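Local atomic coordinates of cell wall surface anchor family protein (PDB entry 3TW0), a protein that forms the adhesive tip pilin of a Group B Streptococcus pilus and probably helps the bacterium attach to host cells through its magnesium-binding von Willebrand factor A domain. Residues 151-154 and 155-159; 199-203 and 204-208; 306-309 and 310-314; 346-349 and 350-353. The protein carries 2 engineered substitutions. All coordinates share one frame; numbering follows the deposited sequence.

Interaction 1: residues 151-154 and 155-159; sequences KANE and ILETQ
N153 and E157 meet one turn apart on the last turns of the helix 145-159, and theirs is the main side-chain contact. N153 throws its CG anti to the backbone N (chi1 -171°), which carries the amide forward to the next turn. E157 puts its CG anti to its own carbonyl carbon (chi1 -58°) and runs extended beyond it, and the two chains cross obliquely, amide and carboxylate planes 31° apart. N153 ND2 ends 3.2 Å from E157 OE1, while the methylene E157 CG sits 3.6 Å from N153 OD1. That OD1 has its firm partner elsewhere, a hydrogen bond with Y318 OH, which fixes how the amide is turned.

The backbone bonds are those of a regular alpha-helix. I155 N reaches K151 O at 3.0 Å, and E157 N gives N153 O a shorter, nearly straight bond of 2.8 Å. L156 N closes on A152 O in the same way.

Apolar contact across the turn is thin: the aliphatic part of K151 passes I155, K151 CE being 4.4 Å from I155 CG1. The same CG1 lies 3.5 Å from K151 O.

The helix is amphipathic. A152, I155 and L156 face the parallel sheet of the vWA-type fold, A152 and L156 covering strands 11-18 and 165-172 while I155 packs on V14 and L108. E154, E157 and T158 lie on the exposed side. At the C-terminal end Q159 clasps the strand 107-108 region through L108 O and L110 N, and N153 borders the loop that leads into strand 319-324.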
loop_
_atom_site.group_PDB
_atom_site.type_symbol
_atom_site.label_atom_id
_atom_site.label_comp_id
_atom_site.label_asym_id
_atom_site.label_seq_id
_atom_site.Cartn_x
_atom_site.Cartn_y
_atom_site.Cartn_z
ATOM N N LYS A 151 11.128 -1.883 -0.517
ATOM C CA LYS A 151 12.190 -0.886 -0.558
ATOM C C LYS A 151 13.049 -0.901 0.717
ATOM O O LYS A 151 14.269 -0.833 0.622
ATOM C CB LYS A 151 11.643 0.532 -0.823
ATOM C CG LYS A 151 12.736 1.596 -1.070
ATOM C CD LYS A 151 13.486 1.350 -2.428
ATOM C CE LYS A 151 14.725 2.263 -2.517
ATOM N NZ LYS A 151 15.118 2.716 -3.916
ATOM N N ALA A 152 12.418 -0.965 1.895
ATOM C CA ALA A 152 13.158 -1.017 3.169
ATOM C C ALA A 152 14.088 -2.234 3.167
ATOM O O ALA A 152 15.263 -2.134 3.500
ATOM C CB ALA A 152 12.200 -1.083 4.353
ATOM N N ASN A 153 13.561 -3.377 2.761
ATOM C CA ASN A 153 14.364 -4.599 2.672
ATOM C C ASN A 153 15.526 -4.438 1.695
ATOM O O ASN A 153 16.682 -4.809 1.989
ATOM C CB ASN A 153 13.484 -5.767 2.234
ATOM C CG ASN A 153 14.189 -7.122 2.327
ATOM O OD1 ASN A 153 14.800 -7.453 3.333
ATOM N ND2 ASN A 153 14.067 -7.908 1.293
ATOM N N GLU A 154 15.233 -3.901 0.517
ATOM C CA GLU A 154 16.257 -3.734 -0.493
ATOM C C GLU A 154 17.446 -2.914 0.032
ATOM O O GLU A 154 18.609 -3.326 -0.141
ATOM C CB GLU A 154 15.670 -3.108 -1.745
ATOM C CG GLU A 154 16.690 -2.712 -2.795
ATOM C CD GLU A 154 16.054 -2.048 -3.997
ATOM O OE1 GLU A 154 14.951 -1.469 -3.843
ATOM O OE2 GLU A 154 16.665 -2.106 -5.096
ATOM N N ILE A 155 17.142 -1.787 0.688
ATOM C CA ILE A 155 18.120 -0.947 1.378
ATOM C C ILE A 155 19.009 -1.759 2.351
ATOM O O ILE A 155 20.233 -1.690 2.280
ATOM C CB ILE A 155 17.413 0.219 2.120
ATOM C CG1 ILE A 155 16.975 1.319 1.140
ATOM C CG2 ILE A 155 18.310 0.860 3.190
ATOM C CD1 ILE A 155 16.074 2.305 1.790
ATOM N N LEU A 156 18.389 -2.514 3.250
ATOM C CA LEU A 156 19.139 -3.325 4.218
ATOM C C LEU A 156 20.006 -4.415 3.547
ATOM O O LEU A 156 21.178 -4.569 3.871
ATOM C CB LEU A 156 18.180 -3.931 5.236
ATOM C CG LEU A 156 17.660 -2.904 6.252
ATOM C CD1 LEU A 156 16.431 -3.408 6.962
ATOM C CD2 LEU A 156 18.761 -2.509 7.256
ATOM N N GLU A 157 19.427 -5.149 2.603
ATOM C CA GLU A 157 20.135 -6.214 1.917
ATOM C C GLU A 157 21.236 -5.702 1.010
ATOM O O GLU A 157 22.239 -6.380 0.813
ATOM C CB GLU A 157 19.167 -7.072 1.111
ATOM C CG GLU A 157 18.080 -7.671 1.960
ATOM C CD GLU A 157 17.564 -8.976 1.388
ATOM O OE1 GLU A 157 16.950 -8.950 0.294
ATOM O OE2 GLU A 157 17.796 -10.028 2.048
ATOM N N THR A 158 21.043 -4.508 0.469
ATOM C CA THR A 158 22.005 -3.856 -0.424
ATOM C C THR A 158 23.124 -3.172 0.347
ATOM O O THR A 158 24.259 -3.190 -0.092
ATOM C CB THR A 158 21.318 -2.743 -1.263
ATOM O OG1 THR A 158 20.079 -3.235 -1.778
ATOM C CG2 THR A 158 22.183 -2.356 -2.436
ATOM N N GLN A 159 22.788 -2.555 1.477
ATOM C CA GLN A 159 23.685 -1.589 2.115
ATOM C C GLN A 159 24.160 -1.958 3.530
ATOM O O GLN A 159 25.075 -1.331 4.048
ATOM C CB GLN A 159 23.026 -0.204 2.176
ATOM C CG GLN A 159 22.588 0.402 0.860
ATOM C CD GLN A 159 21.819 1.703 1.085
ATOM O OE1 GLN A 159 21.990 2.384 2.109
ATOM N NE2 GLN A 159 20.952 2.040 0.142
#

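Interaction 2: residues 199-203 and 204-208; sequences FLNKI and PDRSG
R206 folds back over the end of helix 192-201. CB lies 3.8 Å from L200 O, the same carbonyl that takes a CA-H...O contact from R206 CA at 3.4 Å. CG stays beside that oxygen, CD comes within 3.4 Å of N201 OD1, and NE gives the same OD1 a hydrogen bond of 2.8 Å. Toward the tip the distance grows again, CZ lying 3.8 Å and NH2 4.0 Å from N201 OD1. The acceptor lies in the guanidinium plane, at its edge, while the amide is turned 70° against that plane; the extended run from CG to NE (chi3 -180°) brings the group to it.

The backbone beneath makes a type I beta turn from I203 to R206, closed by R206 N on I203 O at 2.9 Å. An Asx turn overlaps its second half: D205 OD1 accepts from S207 N, which comes from above the carboxylate plane.

On the inner side of the turn I203 CG1 presses to 3.1 Å from G208 O. L200 CD2 also touches this buried oxygen, which has no conventional hydrogen-bond partner in the model, though L200 CA points its hydrogen at it.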
loop_
_atom_site.group_PDB
_atom_site.type_symbol
_atom_site.label_atom_id
_atom_site.label_comp_id
_atom_site.label_asym_id
_atom_site.label_seq_id
_atom_site.Cartn_x
_atom_site.Cartn_y
_atom_site.Cartn_z
ATOM N N PHE A 199 2.766 -22.323 -3.712
ATOM C CA PHE A 199 3.558 -21.114 -3.431
ATOM C C PHE A 199 4.040 -21.160 -1.965
ATOM O O PHE A 199 5.199 -20.919 -1.684
ATOM C CB PHE A 199 2.770 -19.809 -3.677
ATOM C CG PHE A 199 2.204 -19.660 -5.090
ATOM C CD1 PHE A 199 2.912 -20.113 -6.214
ATOM C CD2 PHE A 199 0.967 -19.024 -5.284
ATOM C CE1 PHE A 199 2.383 -19.985 -7.507
ATOM C CE2 PHE A 199 0.437 -18.890 -6.563
ATOM C CZ PHE A 199 1.159 -19.386 -7.688
ATOM N N LEU A 200 3.129 -21.477 -1.041
ATOM C CA LEU A 200 3.453 -21.557 0.377
ATOM C C LEU A 200 4.535 -22.610 0.646
ATOM O O LEU A 200 5.352 -22.426 1.544
ATOM C CB LEU A 200 2.212 -21.920 1.192
ATOM C CG LEU A 200 0.933 -21.048 1.214
ATOM C CD1 LEU A 200 -0.149 -21.737 2.029
ATOM C CD2 LEU A 200 1.180 -19.616 1.782
ATOM N N ASN A 201 4.525 -23.704 -0.138
ATOM C CA ASN A 201 5.415 -24.836 0.091
ATOM C C ASN A 201 6.858 -24.408 -0.031
ATOM O O ASN A 201 7.745 -25.037 0.546
ATOM C CB ASN A 201 5.091 -26.033 -0.854
ATOM C CG ASN A 201 3.856 -26.818 -0.404
ATOM O OD1 ASN A 201 3.514 -26.806 0.769
ATOM N ND2 ASN A 201 3.188 -27.505 -1.333
ATOM N N LYS A 202 7.079 -23.277 -0.718
ATOM C CA LYS A 202 8.425 -22.782 -0.984
ATOM C C LYS A 202 9.098 -22.085 0.216
ATOM O O LYS A 202 10.314 -21.942 0.224
ATOM C CB LYS A 202 8.435 -21.870 -2.232
ATOM C CG LYS A 202 8.084 -22.586 -3.563
ATOM C CD LYS A 202 8.061 -21.534 -4.685
ATOM C CE LYS A 202 7.471 -22.036 -5.976
ATOM N NZ LYS A 202 7.844 -21.064 -7.051
ATOM N N ILE A 203 8.314 -21.665 1.212
ATOM C CA ILE A 203 8.842 -21.050 2.444
ATOM C C ILE A 203 8.881 -22.138 3.540
ATOM O O ILE A 203 7.898 -22.874 3.683
ATOM C CB ILE A 203 7.911 -19.892 2.969
ATOM C CG1 ILE A 203 7.502 -18.920 1.859
ATOM C CG2 ILE A 203 8.492 -19.151 4.205
ATOM C CD1 ILE A 203 8.528 -18.634 0.792
ATOM N N PRO A 204 10.007 -22.241 4.283
ATOM C CA PRO A 204 10.157 -23.269 5.344
ATOM C C PRO A 204 8.897 -23.413 6.208
ATOM O O PRO A 204 8.364 -24.529 6.294
ATOM C CB PRO A 204 11.382 -22.793 6.148
ATOM C CG PRO A 204 12.236 -22.069 5.093
ATOM C CD PRO A 204 11.271 -21.498 4.053
ATOM N N ASP A 205 8.381 -22.323 6.782
ATOM C CA ASP A 205 7.201 -22.424 7.661
ATOM C C ASP A 205 5.840 -22.263 6.962
ATOM O O ASP A 205 4.811 -22.173 7.646
ATOM C CB ASP A 205 7.291 -21.429 8.837
ATOM C CG ASP A 205 7.016 -19.967 8.400
ATOM O OD1 ASP A 205 6.701 -19.723 7.214
ATOM O OD2 ASP A 205 7.139 -19.050 9.223
ATOM N N ARG A 206 5.832 -22.216 5.631
ATOM C CA ARG A 206 4.574 -22.128 4.811
ATOM C C ARG A 206 3.675 -20.907 5.093
ATOM O O ARG A 206 2.476 -20.954 4.815
ATOM C CB ARG A 206 3.719 -23.416 4.883
ATOM C CG ARG A 206 4.418 -24.714 4.405
ATOM C CD ARG A 206 3.330 -25.725 4.018
ATOM N NE ARG A 206 3.792 -27.018 3.543
ATOM C CZ ARG A 206 4.054 -28.073 4.328
ATOM N NH1 ARG A 206 3.969 -27.958 5.644
ATOM N NH2 ARG A 206 4.421 -29.247 3.793
ATOM N N SER A 207 4.247 -19.832 5.647
ATOM C CA SER A 207 3.450 -18.657 6.067
ATOM C C SER A 207 3.488 -17.525 5.045
ATOM O O SER A 207 2.921 -16.470 5.298
ATOM C CB SER A 207 3.987 -18.051 7.368
ATOM O OG SER A 207 5.342 -17.691 7.215
ATOM N N GLY A 208 4.198 -17.721 3.946
ATOM C CA GLY A 208 4.392 -16.640 2.941
ATOM C C GLY A 208 4.557 -17.157 1.535
ATOM O O GLY A 208 4.476 -18.371 1.284
#

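Interaction 3: residues 306-309 and 310-314; sequences TLYF and NGNIR
I313 lies over one face of the F309 ring at the C-terminal end of helix 302-312, which flanks the parallel sheet of this vWA-type domain. This is the tight part. I313 CB makes a CH-pi contact 4.2 Å from the ring centroid, and CG2 reaches F309 CE1 at 3.8 Å. With CG anti to the backbone N (chi1 -179°), the F309 ring is carried forward toward I313. The other branch, CG1 with CD1, runs against Y308 CE2, so I313 fills the gap between the two rings.

Where the helix ends, F309 O takes two N-H groups, I313 N at 2.8 Å and R314 N at 3.0 Å, from opposite faces of its carbonyl plane.

The less buried side is polar. N310 OD1 and R314 NH1 lie at the F309 ring edge, in its plane, and T306 OG1 is hydrogen-bonded with S344 OG and G302 O.

N312 sits apart, beside Y308, its amide 14° from the ring plane. OD1 takes the N-H of Q211; ND2 gives Y308 O a hydrogen bond of 3.0 Å, with that oxygen close to the N312 amide plane and the donor in the carbonyl plane, on a lone pair.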
loop_
_atom_site.group_PDB
_atom_site.type_symbol
_atom_site.label_atom_id
_atom_site.label_comp_id
_atom_site.label_asym_id
_atom_site.label_seq_id
_atom_site.Cartn_x
_atom_site.Cartn_y
_atom_site.Cartn_z
ATOM N N THR A 306 1.029 -9.540 3.897
ATOM C CA THR A 306 1.522 -10.426 4.985
ATOM C C THR A 306 2.293 -11.619 4.410
ATOM O O THR A 306 3.388 -11.956 4.886
ATOM C CB THR A 306 0.344 -10.922 5.889
ATOM O OG1 THR A 306 -0.353 -9.794 6.421
ATOM C CG2 THR A 306 0.848 -11.789 7.065
ATOM N N LEU A 307 1.739 -12.212 3.359
ATOM C CA LEU A 307 2.383 -13.318 2.689
ATOM C C LEU A 307 3.715 -12.874 2.101
ATOM O O LEU A 307 4.731 -13.570 2.221
ATOM C CB LEU A 307 1.460 -13.922 1.634
ATOM C CG LEU A 307 0.234 -14.717 2.095
ATOM C CD1 LEU A 307 -0.715 -14.915 0.920
ATOM C CD2 LEU A 307 0.613 -16.086 2.746
ATOM N N TYR A 308 3.744 -11.688 1.497
ATOM C CA TYR A 308 5.007 -11.206 0.987
ATOM C C TYR A 308 5.984 -10.965 2.136
ATOM O O TYR A 308 7.165 -11.323 2.041
ATOM C CB TYR A 308 4.856 -9.906 0.171
ATOM C CG TYR A 308 6.190 -9.247 0.077
ATOM C CD1 TYR A 308 7.102 -9.619 -0.896
ATOM C CD2 TYR A 308 6.583 -8.334 1.045
ATOM C CE1 TYR A 308 8.372 -9.056 -0.940
ATOM C CE2 TYR A 308 7.845 -7.765 1.021
ATOM C CZ TYR A 308 8.727 -8.125 0.026
ATOM O OH TYR A 308 9.971 -7.531 0.036
ATOM N N PHE A 309 5.497 -10.361 3.217
ATOM C CA PHE A 309 6.326 -10.084 4.389
ATOM C C PHE A 309 6.931 -11.390 4.909
ATOM O O PHE A 309 8.149 -11.506 5.080
ATOM C CB PHE A 309 5.499 -9.403 5.481
ATOM C CG PHE A 309 6.283 -9.061 6.729
ATOM C CD1 PHE A 309 6.961 -7.836 6.842
ATOM C CD2 PHE A 309 6.343 -9.967 7.803
ATOM C CE1 PHE A 309 7.709 -7.529 8.005
ATOM C CE2 PHE A 309 7.077 -9.672 8.947
ATOM C CZ PHE A 309 7.742 -8.451 9.063
ATOM N N ASN A 310 6.062 -12.376 5.132
ATOM C CA ASN A 310 6.479 -13.644 5.717
ATOM C C ASN A 310 7.366 -14.471 4.795
ATOM O O ASN A 310 8.158 -15.275 5.252
ATOM C CB ASN A 310 5.260 -14.462 6.167
ATOM C CG ASN A 310 4.602 -13.899 7.424
ATOM O OD1 ASN A 310 5.226 -13.155 8.176
ATOM N ND2 ASN A 310 3.331 -14.256 7.659
ATOM N N GLY A 311 7.237 -14.276 3.496
ATOM C CA GLY A 311 8.037 -15.010 2.531
ATOM C C GLY A 311 9.421 -14.433 2.299
ATOM O O GLY A 311 10.363 -15.175 1.994
ATOM N N ASN A 312 9.560 -13.116 2.424
ATOM C CA ASN A 312 10.738 -12.414 1.886
ATOM C C ASN A 312 11.433 -11.481 2.890
ATOM O O ASN A 312 12.600 -11.110 2.687
ATOM C CB ASN A 312 10.349 -11.619 0.607
ATOM C CG ASN A 312 9.684 -12.485 -0.460
ATOM O OD1 ASN A 312 10.366 -13.024 -1.322
ATOM N ND2 ASN A 312 8.347 -12.620 -0.412
ATOM N N ILE A 313 10.721 -11.090 3.953
ATOM C CA ILE A 313 11.277 -10.205 4.965
ATOM C C ILE A 313 11.611 -10.928 6.258
ATOM O O ILE A 313 12.737 -10.875 6.692
ATOM C CB ILE A 313 10.339 -9.029 5.342
ATOM C CG1 ILE A 313 9.794 -8.309 4.101
ATOM C CG2 ILE A 313 11.030 -8.068 6.329
ATOM C CD1 ILE A 313 10.812 -7.578 3.261
ATOM N N ARG A 314 10.609 -11.549 6.876
ATOM C CA ARG A 314 10.749 -12.222 8.183
ATOM C C ARG A 314 11.921 -13.212 8.217
ATOM O O ARG A 314 12.676 -13.216 9.183
ATOM C CB ARG A 314 9.452 -12.935 8.556
ATOM C CG ARG A 314 9.430 -13.504 9.966
ATOM C CD ARG A 314 8.108 -14.215 10.257
ATOM N NE ARG A 314 7.572 -13.609 11.464
ATOM C CZ ARG A 314 6.526 -12.790 11.515
ATOM N NH1 ARG A 314 5.818 -12.518 10.437
ATOM N NH2 ARG A 314 6.165 -12.275 12.675
#

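Interaction 4: residues 346-349 and 350-353; sequences SSKT and ENYC. Engineered in segment 350-353: C353 (natural residue Thr).
The short 3-10 turn that leads into strand 352-354, an outermost strand of the vWA-type parallel sheet, brings K348 against E350 and N351. Two backbone bonds shape it. N351 N reaches K348 O at 2.8 Å, arriving well above the carbonyl plane, and Y352 N makes a weak bond to T349 O at 3.4 Å.

The side chains outside the turn are loosely joined. K348 bends at chi2 and again at chi4 and slants across both neighbours. Its CG comes 3.4 Å from E350 OE2, whereas NZ makes a long salt bridge of 3.8 Å with the same oxygen. E350 meets it with a chain folded at chi2 (-92°), its CG set between the backbone N and the carbonyl carbon (chi1 75°), which swings the carboxylate back over the lysine. Since both groups lie on the exposed surface, this pair is probably weak. On the inner side N351 CB lies 3.4 Å from K348 O.

S346 faces the turn from the buried side, its CB 4.2 Å from N351 CB. Its OG has firmer partners in T322 OG1 and M342 O, and S347 OG takes the N-H of I320.

These serines tie the loop after helix 335-344 to strand 319-324, and N351 and C353 join that strand through backbone bonds with T322 and G324. Y352 packs on M342 and Q343 of helix 335-344. C353, an engineered residue, forms a disulfide with C360, so the strand is covalently linked to helix 358-366.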
loop_
_atom_site.group_PDB
_atom_site.type_symbol
_atom_site.label_atom_id
_atom_site.label_comp_id
_atom_site.label_asym_id
_atom_site.label_seq_id
_atom_site.Cartn_x
_atom_site.Cartn_y
_atom_site.Cartn_z
ATOM N N SER A 346 5.012 -7.460 11.834
ATOM C CA SER A 346 6.006 -7.105 12.837
ATOM C C SER A 346 6.713 -8.390 13.241
ATOM O O SER A 346 6.178 -9.485 13.019
ATOM C CB SER A 346 5.328 -6.495 14.060
ATOM O OG SER A 346 4.542 -5.368 13.714
ATOM N N SER A 347 7.909 -8.258 13.806
ATOM C CA SER A 347 8.688 -9.402 14.279
ATOM C C SER A 347 7.892 -10.333 15.189
ATOM O O SER A 347 7.873 -11.532 14.971
ATOM C CB SER A 347 9.952 -8.928 14.999
ATOM O OG SER A 347 10.862 -8.384 14.077
ATOM N N LYS A 348 7.254 -9.786 16.211
ATOM C CA LYS A 348 6.304 -10.567 17.012
ATOM C C LYS A 348 5.154 -9.702 17.492
ATOM O O LYS A 348 5.173 -8.468 17.307
ATOM C CB LYS A 348 6.978 -11.284 18.201
ATOM C CG LYS A 348 8.201 -10.593 18.807
ATOM C CD LYS A 348 9.492 -11.336 18.422
ATOM C CE LYS A 348 10.770 -10.487 18.612
ATOM N NZ LYS A 348 10.779 -9.589 19.851
ATOM N N THR A 349 4.169 -10.351 18.109
ATOM C CA THR A 349 2.964 -9.713 18.607
ATOM C C THR A 349 3.228 -8.400 19.363
ATOM O O THR A 349 2.575 -7.387 19.096
ATOM C CB THR A 349 2.096 -10.728 19.435
ATOM O OG1 THR A 349 1.249 -11.453 18.540
ATOM C CG2 THR A 349 1.206 -10.029 20.471
ATOM N N GLU A 350 4.201 -8.420 20.276
ATOM C CA GLU A 350 4.501 -7.255 21.109
ATOM C C GLU A 350 5.385 -6.203 20.413
ATOM O O GLU A 350 5.775 -5.182 21.031
ATOM C CB GLU A 350 5.136 -7.701 22.437
ATOM C CG GLU A 350 6.595 -8.146 22.323
ATOM C CD GLU A 350 6.755 -9.645 22.078
ATOM O OE1 GLU A 350 5.752 -10.335 21.769
ATOM O OE2 GLU A 350 7.900 -10.135 22.212
ATOM N N ASN A 351 5.729 -6.450 19.150
ATOM C CA ASN A 351 6.471 -5.449 18.390
ATOM C C ASN A 351 5.542 -4.586 17.548
ATOM O O ASN A 351 5.999 -3.709 16.829
ATOM C CB ASN A 351 7.589 -6.075 17.566
ATOM C CG ASN A 351 8.696 -6.650 18.438
ATOM O OD1 ASN A 351 9.157 -6.018 19.400
ATOM N ND2 ASN A 351 9.137 -7.843 18.100
ATOM N N TYR A 352 4.245 -4.866 17.626
ATOM C CA TYR A 352 3.244 -3.874 17.321
ATOM C C TYR A 352 2.895 -3.060 18.591
ATOM O O TYR A 352 2.501 -3.630 19.588
ATOM C CB TYR A 352 1.946 -4.478 16.741
ATOM C CG TYR A 352 0.873 -3.401 16.731
ATOM C CD1 TYR A 352 1.017 -2.290 15.906
ATOM C CD2 TYR A 352 -0.226 -3.436 17.611
ATOM C CE1 TYR A 352 0.084 -1.252 15.897
ATOM C CE2 TYR A 352 -1.198 -2.372 17.601
ATOM C CZ TYR A 352 -1.002 -1.280 16.742
ATOM O OH TYR A 352 -1.878 -0.215 16.678
ATOM N N CYS A 353 3.031 -1.735 18.542
ATOM C CA CYS A 353 2.636 -0.877 19.657
ATOM C C CYS A 353 1.773 0.239 19.099
ATOM O O CYS A 353 2.088 0.795 18.035
ATOM C CB CYS A 353 3.870 -0.262 20.348
ATOM S SG CYS A 353 5.158 -1.425 20.891
#

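Interactions 1 and 3 are helix ends with buried faces against the parallel sheet, and they touch directly, N153 CB meeting I313 CD1 at 3.4 Å. Interaction 3 is the more apolar, with its rings and isoleucine, while interaction 1 couples backbone bonds to a polar pair. Interactions 2 and 4 are turns nearer the surface, each with exposed charged side chains and a few buried residues, where hydrogen bonds or a long ion pair do the work. Both lean on interaction 3: L307 CD2 packs 3.7 Å from L200 CD2 of interaction 2, and F309 CZ lies 4.0 Å from S346 N of interaction 4. Interactions 2 and 4 do not touch, their nearest atoms about 9 Å apart.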